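Serine protease (Arthrobacter nicotinovorans, PDB 3WY8) probably hydrolyses peptide bonds as a trypsin-like serine protease, with keratinolytic activity. Local coordinates at residues 122-128 with 142-148; 61-65 with 137-141; 115-121 with 204-210. All coordinates share one frame. Numbering follows the deposited sequence.

Contact 1: residues 122-128 with 142-148; sequences GLSYKSF and KSCSGTA
Strands 124-128 and 142-147 form an antiparallel ladder in the second, C-terminal beta domain of the trypsin-like fold; their axes approach to 4.5 Å at 166°. Ahead of the ladder, loop residue Gly122 has a positive phi (93°) that suits glycine, and its CA lies 3.4 Å from Ala148 O in a CA-H...O contact. Leu123 turns its side chain away, while its carbonyl O accepts from Ala148 N at 2.9 Å. Ser124 faces Thr147 in a non-hydrogen-bonded pair (CA-CA 4.1 Å), and Ser124 OG and Thr147 OG1 share a hydrogen bond of 3.2 Å. Tyr125 forms a hydrogen-bonded pair with Gly146: Tyr125 N to Gly146 O is 2.9 Å, Gly146 N to Tyr125 O 3.1 Å. Its m-rotamer ring meets Ala148 CB edge-on at 3.7 Å from CE2, and its hydroxyl bonds Asn186. Lys126, fully extended opposite Ser145 (CA-CA 4.2 Å), passes CE 3.4 Å from Ser143 OG, as both Lys126 NZ and Ser143 OG reach Glu5. Ser127 pairs with Cys144 through Ser127 N to Cys144 O at 2.7 Å and Cys144 N to Ser127 O at 2.8 Å; Cys144 is disulfide-bonded to Cys164 on the same face as Tyr125. Phe128, rotamer m, forms the last pair within these segments, non-hydrogen-bonded with Ser143 (CA-CA 4.3 Å); Ser143 CB makes a CH-pi contact 4.1 Å from the Phe128 ring centroid, 18° off the normal.

Contact 2: residues 61-65 with 137-141; sequences AYLNG and NGESL
Glu139 is the centre of this contact between two irregular loops, one from each beta domain of the trypsin-like fold, and it has the most surface covered, followed by Tyr62 and Asn64. The CA register places Asn64 beside Glu139 (4.7 Å) and Leu63 beside Ser140 (5.2 Å). Glu139 bonds with both its side chain and its backbone. Chi1 and chi2 are both m, folding the carboxylate back so that OE2 accepts a hydrogen bond from Tyr62 OH at 2.7 Å, near the plane of the tyrosine ring. Tyr62 reaches it with a t chi1 and chi2 of 98°, although its CA-to-CB bond points sideways. The carbonyl O of Glu139 accepts from Asn64 N at 2.9 Å, nearly linear at 175°, and also lies 3.5 Å from Leu63 CA in a CA-H...O contact. Asn64 has positive phi and psi (52°/37°), and its m chi1 brings OD1 to 3.2 Å from Glu139 CB. Ahead of Glu139, an Asx turn shapes the chain: Asn137 OD1 accepts from Glu139 N at 3.2 Å, and Gly138 between them has phi 84°. Apolar contact is slight, chiefly Leu63 CD1 to Ser140 CB at 3.8 Å. A water completes the join, donating to Tyr62 O at 2.8 Å and accepting from Leu141 N at 2.9 Å. The contact thus joins the loop between strands 55-60 and 72-78 of the first barrel to the loop leading into strand 142-150, with strand 11-18 alongside, where Lys13 touches Tyr62 and bonds Gly138 O.

Contact 3: residues 115-121 with 204-210; sequences VQFNAAR and YWGTVIQ
An inverse gamma turn centred on Trp205 (phi/psi -85°/90°) leads directly into the C-terminal helix of the trypsin-like fold, and its carbonyl is held by the irregular segment 115-121 that leads into the second beta domain. Trp205 O accepts from Asn118 N at 2.8 Å, setting a register of Phe117 beside Trp205 (CA-CA 5.2 Å) and Asn118 beside Gly206 (4.7 Å). The ring of Phe117, chi1 m, lies nearly parallel to the six-membered ring of Trp205, with planes at 14°, but the centroids are 5.2 Å apart, so the rings are slid and barely overlap; the closest approach is Phe117 CE1 to Trp205 CE3, 3.5 Å. Gln210 covers a face of Phe117, its CA 3.8 Å from the ring centroid in a CH-pi contact, while Ile209 CG2 meets the ring edge at 4.0 Å from CE1. Trp205 NE1 bonds Thr93 of the first domain. Asn118 adopts positive phi and psi (56°/39°), and its ND2 donates to Gln210 OE1 at 3.0 Å. Gly206 occupies the helix N-cap; a CB there would be crowded by Tyr204 CE2, and Gly206 O accepts from Gln210 N at 2.9 Å. Tyr204, chi1 t, donates from OH to Ala119 O at 2.6 Å. A water accepts from Ala119 N and donates to Trp205 O, each at 2.8 Å.

How the contacts relate
Contacts 1 and 2 are partly buried, whereas contact 3 lies at the surface. Contact 1 is regular strand pairing within one domain, dominated by backbone hydrogen bonds; contact 2 joins loops of the two domains through a few polar bonds and a water, burying about half as much surface (257 against 519 Å²). Contact 3, at 550 Å², depends far more on aromatic rings. Both others feed contact 1 along the chain: residues 137-141 run into 142-148, and 115-121 into 122-128. Contact 2 also touches it directly, Phe128 CD1 to Leu141 CD2 at 3.9 Å. Contacts 2 and 3 lie on opposite sides of the chain's centre, their own centres about 29 Å apart.

Contact 1: residues 122-128 with 142-148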
loop_
_atom_site.group_PDB
_atom_site.type_symbol
_atom_site.label_atom_id
_atom_site.label_comp_id
_atom_site.label_asym_id
_atom_site.label_seq_id
_atom_site.Cartn_x
_atom_site.Cartn_y
_atom_site.Cartn_z
ATOM N N GLY A 122 -11.852 -3.561 -14.007
ATOM C CA GLY A 122 -12.340 -2.371 -14.701
ATOM C C GLY A 122 -13.166 -1.421 -13.855
ATOM O O GLY A 122 -13.888 -0.577 -14.391
ATOM N N LEU A 123 -13.057 -1.541 -12.533
ATOM C CA LEU A 123 -13.714 -0.605 -11.625
ATOM C C LEU A 123 -13.022 0.759 -11.635
ATOM O O LEU A 123 -11.902 0.892 -12.137
ATOM C CB LEU A 123 -13.750 -1.160 -10.196
ATOM C CG LEU A 123 -14.586 -2.424 -9.946
ATOM C CD1 LEU A 123 -14.357 -2.927 -8.527
ATOM C CD2 LEU A 123 -16.066 -2.171 -10.200
ATOM N N SER A 124 -13.706 1.767 -11.098
ATOM C CA SER A 124 -13.116 3.094 -10.920
ATOM C C SER A 124 -12.524 3.206 -9.522
ATOM O O SER A 124 -13.070 2.653 -8.565
ATOM C CB SER A 124 -14.160 4.181 -11.162
ATOM O OG SER A 124 -14.539 4.183 -12.526
ATOM N N TYR A 125 -11.409 3.927 -9.413
ATOM C CA TYR A 125 -10.639 3.981 -8.176
ATOM C C TYR A 125 -10.156 5.380 -7.839
ATOM O O TYR A 125 -10.017 6.231 -8.715
ATOM C CB TYR A 125 -9.392 3.100 -8.291
ATOM C CG TYR A 125 -9.668 1.621 -8.353
ATOM C CD1 TYR A 125 -9.811 0.880 -7.186
ATOM C CD2 TYR A 125 -9.765 0.963 -9.579
ATOM C CE1 TYR A 125 -10.057 -0.489 -7.235
ATOM C CE2 TYR A 125 -10.014 -0.402 -9.641
ATOM C CZ TYR A 125 -10.154 -1.118 -8.462
ATOM O OH TYR A 125 -10.397 -2.465 -8.518
ATOM N N LYS A 126 -9.895 5.595 -6.555
ATOM C CA LYS A 126 -9.079 6.717 -6.111
ATOM C C LYS A 126 -7.917 6.136 -5.307
ATOM O O LYS A 126 -8.131 5.415 -4.334
ATOM C CB LYS A 126 -9.895 7.711 -5.282
ATOM C CG LYS A 126 -9.126 8.999 -4.950
ATOM C CD LYS A 126 -10.010 10.035 -4.269
ATOM C CE LYS A 126 -9.224 11.306 -3.981
ATOM N NZ LYS A 126 -10.064 12.420 -3.447
ATOM N N SER A 127 -6.698 6.428 -5.753
ATOM C CA SER A 127 -5.481 5.914 -5.130
ATOM C C SER A 127 -4.760 7.013 -4.369
ATOM O O SER A 127 -4.714 8.155 -4.815
ATOM C CB SER A 127 -4.549 5.325 -6.189
ATOM O OG SER A 127 -3.223 5.180 -5.689
ATOM N N PHE A 128 -4.191 6.650 -3.226
ATOM C CA PHE A 128 -3.488 7.595 -2.367
ATOM C C PHE A 128 -2.048 7.174 -2.142
ATOM O O PHE A 128 -1.726 5.997 -2.223
ATOM C CB PHE A 128 -4.190 7.678 -1.015
ATOM C CG PHE A 128 -5.537 8.334 -1.070
ATOM C CD1 PHE A 128 -5.695 9.651 -0.638
ATOM C CD2 PHE A 128 -6.652 7.637 -1.531
ATOM C CE1 PHE A 128 -6.949 10.268 -0.671
ATOM C CE2 PHE A 128 -7.910 8.246 -1.576
ATOM C CZ PHE A 128 -8.054 9.565 -1.147
ATOM N N LYS A 142 -0.953 12.610 -1.441
ATOM C CA LYS A 142 -1.471 12.942 -2.765
ATOM C C LYS A 142 -2.417 11.847 -3.222
ATOM O O LYS A 142 -2.451 10.764 -2.631
ATOM C CB LYS A 142 -0.330 13.093 -3.782
ATOM C CG LYS A 142 0.795 14.031 -3.347
ATOM C CD LYS A 142 0.316 15.453 -3.144
ATOM C CE LYS A 142 1.474 16.366 -2.799
ATOM N NZ LYS A 142 0.993 17.728 -2.403
ATOM N N SER A 143 -3.189 12.134 -4.267
ATOM C CA SER A 143 -4.074 11.126 -4.839
ATOM C C SER A 143 -4.119 11.160 -6.363
ATOM O O SER A 143 -3.730 12.150 -6.995
ATOM C CB SER A 143 -5.487 11.251 -4.263
ATOM O OG SER A 143 -6.118 12.445 -4.694
ATOM N N CYS A 144 -4.571 10.044 -6.929
ATOM C CA CYS A 144 -4.903 9.918 -8.340
ATOM C C CYS A 144 -6.253 9.228 -8.426
ATOM O O CYS A 144 -6.673 8.560 -7.482
ATOM C CB CYS A 144 -3.878 9.047 -9.058
ATOM S SG CYS A 144 -2.208 9.688 -9.100
ATOM N N SER A 145 -6.935 9.378 -9.556
ATOM C CA SER A 145 -8.203 8.686 -9.757
ATOM C C SER A 145 -8.445 8.361 -11.225
ATOM O O SER A 145 -7.951 9.055 -12.121
ATOM C CB SER A 145 -9.367 9.498 -9.180
ATOM O OG SER A 145 -9.578 10.680 -9.932
ATOM N N GLY A 146 -9.199 7.295 -11.464
ATOM C CA GLY A 146 -9.615 6.950 -12.816
ATOM C C GLY A 146 -10.219 5.569 -12.922
ATOM O O GLY A 146 -10.413 4.879 -11.916
ATOM N N THR A 147 -10.517 5.175 -14.154
ATOM C CA THR A 147 -11.067 3.858 -14.439
ATOM C C THR A 147 -9.915 2.910 -14.732
ATOM O O THR A 147 -9.027 3.222 -15.532
ATOM C CB THR A 147 -12.049 3.917 -15.632
ATOM O OG1 THR A 147 -13.141 4.786 -15.302
ATOM C CG2 THR A 147 -12.589 2.526 -15.980
ATOM N N ALA A 148 -9.931 1.756 -14.074
ATOM C CA ALA A 148 -8.900 0.745 -14.278
ATOM C C ALA A 148 -8.998 0.106 -15.658
ATOM O O ALA A 148 -10.085 -0.262 -16.109
ATOM C CB ALA A 148 -8.977 -0.321 -13.190
#

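Contact 2: residues 61-65 with 137-141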
loop_
_atom_site.group_PDB
_atom_site.type_symbol
_atom_site.label_atom_id
_atom_site.label_comp_id
_atom_site.label_asym_id
_atom_site.label_seq_id
_atom_site.Cartn_x
_atom_site.Cartn_y
_atom_site.Cartn_z
ATOM N N ALA A 61 -1.318 9.373 8.923
ATOM C CA ALA A 61 -1.554 10.816 8.780
ATOM C C ALA A 61 -0.272 11.657 8.844
ATOM O O ALA A 61 -0.294 12.807 9.291
ATOM C CB ALA A 61 -2.596 11.309 9.804
ATOM N N TYR A 62 0.840 11.075 8.397
ATOM C CA TYR A 62 2.114 11.784 8.292
ATOM C C TYR A 62 1.937 13.075 7.495
ATOM O O TYR A 62 1.268 13.088 6.463
ATOM C CB TYR A 62 3.143 10.890 7.595
ATOM C CG TYR A 62 4.528 11.489 7.421
ATOM C CD1 TYR A 62 5.552 11.186 8.317
ATOM C CD2 TYR A 62 4.822 12.327 6.342
ATOM C CE1 TYR A 62 6.833 11.718 8.162
ATOM C CE2 TYR A 62 6.107 12.865 6.174
ATOM C CZ TYR A 62 7.103 12.554 7.087
ATOM O OH TYR A 62 8.373 13.072 6.924
ATOM N N LEU A 63 2.534 14.157 7.988
ATOM C CA LEU A 63 2.596 15.399 7.231
ATOM C C LEU A 63 3.816 16.205 7.642
ATOM O O LEU A 63 3.934 16.622 8.799
ATOM C CB LEU A 63 1.322 16.233 7.414
ATOM C CG LEU A 63 1.321 17.597 6.714
ATOM C CD1 LEU A 63 1.412 17.469 5.188
ATOM C CD2 LEU A 63 0.092 18.398 7.122
ATOM N N ASN A 64 4.725 16.408 6.690
ATOM C CA ASN A 64 5.904 17.254 6.909
ATOM C C ASN A 64 6.711 16.883 8.154
ATOM O O ASN A 64 7.242 17.754 8.858
ATOM C CB ASN A 64 5.500 18.735 6.918
ATOM C CG ASN A 64 4.943 19.189 5.578
ATOM O OD1 ASN A 64 5.387 18.722 4.526
ATOM N ND2 ASN A 64 3.962 20.082 5.608
ATOM N N GLY A 65 6.799 15.581 8.414
ATOM C CA GLY A 65 7.565 15.066 9.543
ATOM C C GLY A 65 6.750 14.788 10.791
ATOM O O GLY A 65 7.228 14.110 11.703
ATOM N N ASN A 137 8.155 15.482 -2.915
ATOM C CA ASN A 137 9.233 15.401 -1.930
ATOM C C ASN A 137 8.960 14.457 -0.752
ATOM O O ASN A 137 9.707 14.450 0.226
ATOM C CB ASN A 137 9.627 16.801 -1.435
ATOM C CG ASN A 137 8.714 17.327 -0.333
ATOM O OD1 ASN A 137 7.581 16.877 -0.169
ATOM N ND2 ASN A 137 9.214 18.296 0.428
ATOM N N GLY A 138 7.874 13.688 -0.850
ATOM C CA GLY A 138 7.556 12.636 0.117
ATOM C C GLY A 138 6.828 13.063 1.371
ATOM O O GLY A 138 6.444 12.224 2.183
ATOM N N GLU A 139 6.612 14.364 1.525
ATOM C CA GLU A 139 6.189 14.904 2.811
ATOM C C GLU A 139 4.677 14.985 3.024
ATOM O O GLU A 139 4.223 15.225 4.146
ATOM C CB GLU A 139 6.844 16.269 3.044
ATOM C CG GLU A 139 8.347 16.170 3.288
ATOM C CD GLU A 139 8.666 15.453 4.585
ATOM O OE1 GLU A 139 8.668 16.112 5.639
ATOM O OE2 GLU A 139 8.918 14.232 4.553
ATOM N N SER A 140 3.903 14.787 1.962
ATOM C CA SER A 140 2.456 15.010 2.038
ATOM C C SER A 140 1.649 14.024 1.201
ATOM O O SER A 140 2.146 13.473 0.218
ATOM C CB SER A 140 2.113 16.452 1.645
ATOM O OG SER A 140 2.502 16.715 0.312
ATOM N N LEU A 141 0.398 13.819 1.603
ATOM C CA LEU A 141 -0.506 12.891 0.929
ATOM C C LEU A 141 -1.017 13.445 -0.403
ATOM O O LEU A 141 -1.462 14.592 -0.479
ATOM C CB LEU A 141 -1.697 12.574 1.842
ATOM C CG LEU A 141 -2.636 11.448 1.409
ATOM C CD1 LEU A 141 -1.916 10.097 1.415
ATOM C CD2 LEU A 141 -3.850 11.418 2.322
HETATM O O HOH W 1 -0.195 14.281 4.365
#

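Contact 3: residues 115-121 with 204-210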
loop_
_atom_site.group_PDB
_atom_site.type_symbol
_atom_site.label_atom_id
_atom_site.label_comp_id
_atom_site.label_asym_id
_atom_site.label_seq_id
_atom_site.Cartn_x
_atom_site.Cartn_y
_atom_site.Cartn_z
ATOM N N VAL A 115 -11.924 -4.137 3.188
ATOM C CA VAL A 115 -11.223 -4.686 2.025
ATOM C C VAL A 115 -12.152 -5.505 1.134
ATOM O O VAL A 115 -13.164 -6.036 1.602
ATOM C CB VAL A 115 -9.983 -5.542 2.427
ATOM C CG1 VAL A 115 -8.877 -4.656 2.977
ATOM C CG2 VAL A 115 -10.354 -6.640 3.428
ATOM N N GLN A 116 -11.803 -5.589 -0.148
ATOM C CA GLN A 116 -12.514 -6.424 -1.109
ATOM C C GLN A 116 -11.534 -7.281 -1.894
ATOM O O GLN A 116 -10.461 -6.810 -2.287
ATOM C CB GLN A 116 -13.329 -5.577 -2.092
ATOM C CG GLN A 116 -14.498 -4.815 -1.482
ATOM C CD GLN A 116 -15.634 -5.709 -1.010
ATOM O OE1 GLN A 116 -15.780 -6.852 -1.457
ATOM N NE2 GLN A 116 -16.459 -5.182 -0.109
ATOM N N PHE A 117 -11.917 -8.538 -2.111
ATOM C CA PHE A 117 -11.159 -9.462 -2.949
ATOM C C PHE A 117 -12.085 -10.083 -3.982
ATOM O O PHE A 117 -13.308 -10.088 -3.801
ATOM C CB PHE A 117 -10.497 -10.555 -2.096
ATOM C CG PHE A 117 -9.611 -10.012 -1.016
ATOM C CD1 PHE A 117 -8.296 -9.654 -1.294
ATOM C CD2 PHE A 117 -10.101 -9.832 0.275
ATOM C CE1 PHE A 117 -7.470 -9.134 -0.289
ATOM C CE2 PHE A 117 -9.292 -9.314 1.279
ATOM C CZ PHE A 117 -7.977 -8.961 0.999
ATOM N N ASN A 118 -11.495 -10.579 -5.069
ATOM C CA ASN A 118 -12.230 -11.268 -6.132
ATOM C C ASN A 118 -13.357 -10.421 -6.715
ATOM O O ASN A 118 -14.440 -10.924 -7.017
ATOM C CB ASN A 118 -12.741 -12.624 -5.628
ATOM C CG ASN A 118 -11.686 -13.372 -4.855
ATOM O OD1 ASN A 118 -10.617 -13.676 -5.389
ATOM N ND2 ASN A 118 -11.956 -13.636 -3.578
ATOM N N ALA A 119 -13.076 -9.126 -6.862
ATOM C CA ALA A 119 -14.024 -8.174 -7.425
ATOM C C ALA A 119 -13.860 -8.091 -8.941
ATOM O O ALA A 119 -12.977 -8.729 -9.520
ATOM C CB ALA A 119 -13.837 -6.802 -6.788
ATOM N N ALA A 120 -14.719 -7.304 -9.575
ATOM C CA ALA A 120 -14.666 -7.112 -11.022
ATOM C C ALA A 120 -13.388 -6.395 -11.461
ATOM O O ALA A 120 -12.809 -5.620 -10.701
ATOM C CB ALA A 120 -15.875 -6.329 -11.474
ATOM N N ARG A 121 -12.965 -6.671 -12.694
ATOM C CA ARG A 121 -11.902 -5.905 -13.349
ATOM C C ARG A 121 -12.541 -4.696 -14.021
ATOM O O ARG A 121 -13.653 -4.790 -14.534
ATOM C CB ARG A 121 -11.196 -6.762 -14.399
ATOM C CG ARG A 121 -10.488 -7.987 -13.836
ATOM C CD ARG A 121 -9.706 -8.728 -14.915
ATOM N NE ARG A 121 -8.576 -7.944 -15.412
ATOM C CZ ARG A 121 -7.394 -7.842 -14.802
ATOM N NH1 ARG A 121 -7.158 -8.478 -13.659
ATOM N NH2 ARG A 121 -6.438 -7.094 -15.342
ATOM N N TYR A 204 -4.187 -7.233 -9.200
ATOM C CA TYR A 204 -5.541 -7.695 -8.970
ATOM C C TYR A 204 -5.614 -8.370 -7.604
ATOM O O TYR A 204 -4.812 -9.254 -7.296
ATOM C CB TYR A 204 -5.969 -8.675 -10.063
ATOM C CG TYR A 204 -7.361 -9.202 -9.834
ATOM C CD1 TYR A 204 -8.475 -8.419 -10.130
ATOM C CD2 TYR A 204 -7.566 -10.473 -9.292
ATOM C CE1 TYR A 204 -9.761 -8.887 -9.904
ATOM C CE2 TYR A 204 -8.851 -10.955 -9.064
ATOM C CZ TYR A 204 -9.940 -10.157 -9.374
ATOM O OH TYR A 204 -11.210 -10.633 -9.154
ATOM N N TRP A 205 -6.566 -7.943 -6.782
ATOM C CA TRP A 205 -6.735 -8.540 -5.464
ATOM C C TRP A 205 -7.606 -9.790 -5.541
ATOM O O TRP A 205 -8.835 -9.727 -5.430
ATOM C CB TRP A 205 -7.257 -7.510 -4.459
ATOM C CG TRP A 205 -6.142 -6.754 -3.784
ATOM C CD1 TRP A 205 -4.861 -6.589 -4.242
ATOM C CD2 TRP A 205 -6.211 -6.068 -2.533
ATOM N NE1 TRP A 205 -4.131 -5.850 -3.348
ATOM C CE2 TRP A 205 -4.937 -5.511 -2.291
ATOM C CE3 TRP A 205 -7.228 -5.866 -1.591
ATOM C CZ2 TRP A 205 -4.650 -4.766 -1.139
ATOM C CZ3 TRP A 205 -6.942 -5.126 -0.444
ATOM C CH2 TRP A 205 -5.664 -4.589 -0.229
ATOM N N GLY A 206 -6.939 -10.924 -5.750
ATOM C CA GLY A 206 -7.610 -12.202 -5.926
ATOM C C GLY A 206 -7.404 -13.148 -4.763
ATOM O O GLY A 206 -7.120 -12.723 -3.651
ATOM N N THR A 207 -7.549 -14.443 -5.028
ATOM C CA THR A 207 -7.522 -15.448 -3.963
ATOM C C THR A 207 -6.166 -15.587 -3.269
ATOM O O THR A 207 -6.118 -15.861 -2.073
ATOM C CB THR A 207 -7.977 -16.829 -4.477
ATOM O OG1 THR A 207 -7.267 -17.144 -5.682
ATOM C CG2 THR A 207 -9.481 -16.823 -4.752
ATOM N N VAL A 208 -5.077 -15.412 -4.017
ATOM C CA VAL A 208 -3.728 -15.534 -3.445
ATOM C C VAL A 208 -3.479 -14.412 -2.430
ATOM O O VAL A 208 -3.075 -14.663 -1.290
ATOM C CB VAL A 208 -2.638 -15.555 -4.545
ATOM C CG1 VAL A 208 -1.240 -15.522 -3.936
ATOM C CG2 VAL A 208 -2.802 -16.797 -5.442
ATOM N N ILE A 209 -3.753 -13.176 -2.845
ATOM C CA ILE A 209 -3.590 -12.023 -1.965
ATOM C C ILE A 209 -4.586 -12.087 -0.790
ATOM O O ILE A 209 -4.238 -11.746 0.346
ATOM C CB ILE A 209 -3.653 -10.696 -2.773
ATOM C CG1 ILE A 209 -2.418 -10.605 -3.683
ATOM C CG2 ILE A 209 -3.755 -9.488 -1.846
ATOM C CD1 ILE A 209 -2.450 -9.481 -4.740
ATOM N N GLN A 210 -5.802 -12.559 -1.062
ATOM C CA GLN A 210 -6.804 -12.767 -0.014
ATOM C C GLN A 210 -6.298 -13.720 1.068
ATOM O O GLN A 210 -6.470 -13.461 2.258
ATOM C CB GLN A 210 -8.106 -13.303 -0.607
ATOM C CG GLN A 210 -9.215 -13.484 0.417
ATOM C CD GLN A 210 -10.499 -13.979 -0.202
ATOM O OE1 GLN A 210 -10.484 -14.724 -1.179
ATOM N NE2 GLN A 210 -11.626 -13.562 0.364
HETATM O O HOH W 2 -14.142 -12.879 -1.716
HETATM O O HOH W 3 -10.541 -7.857 -6.701
#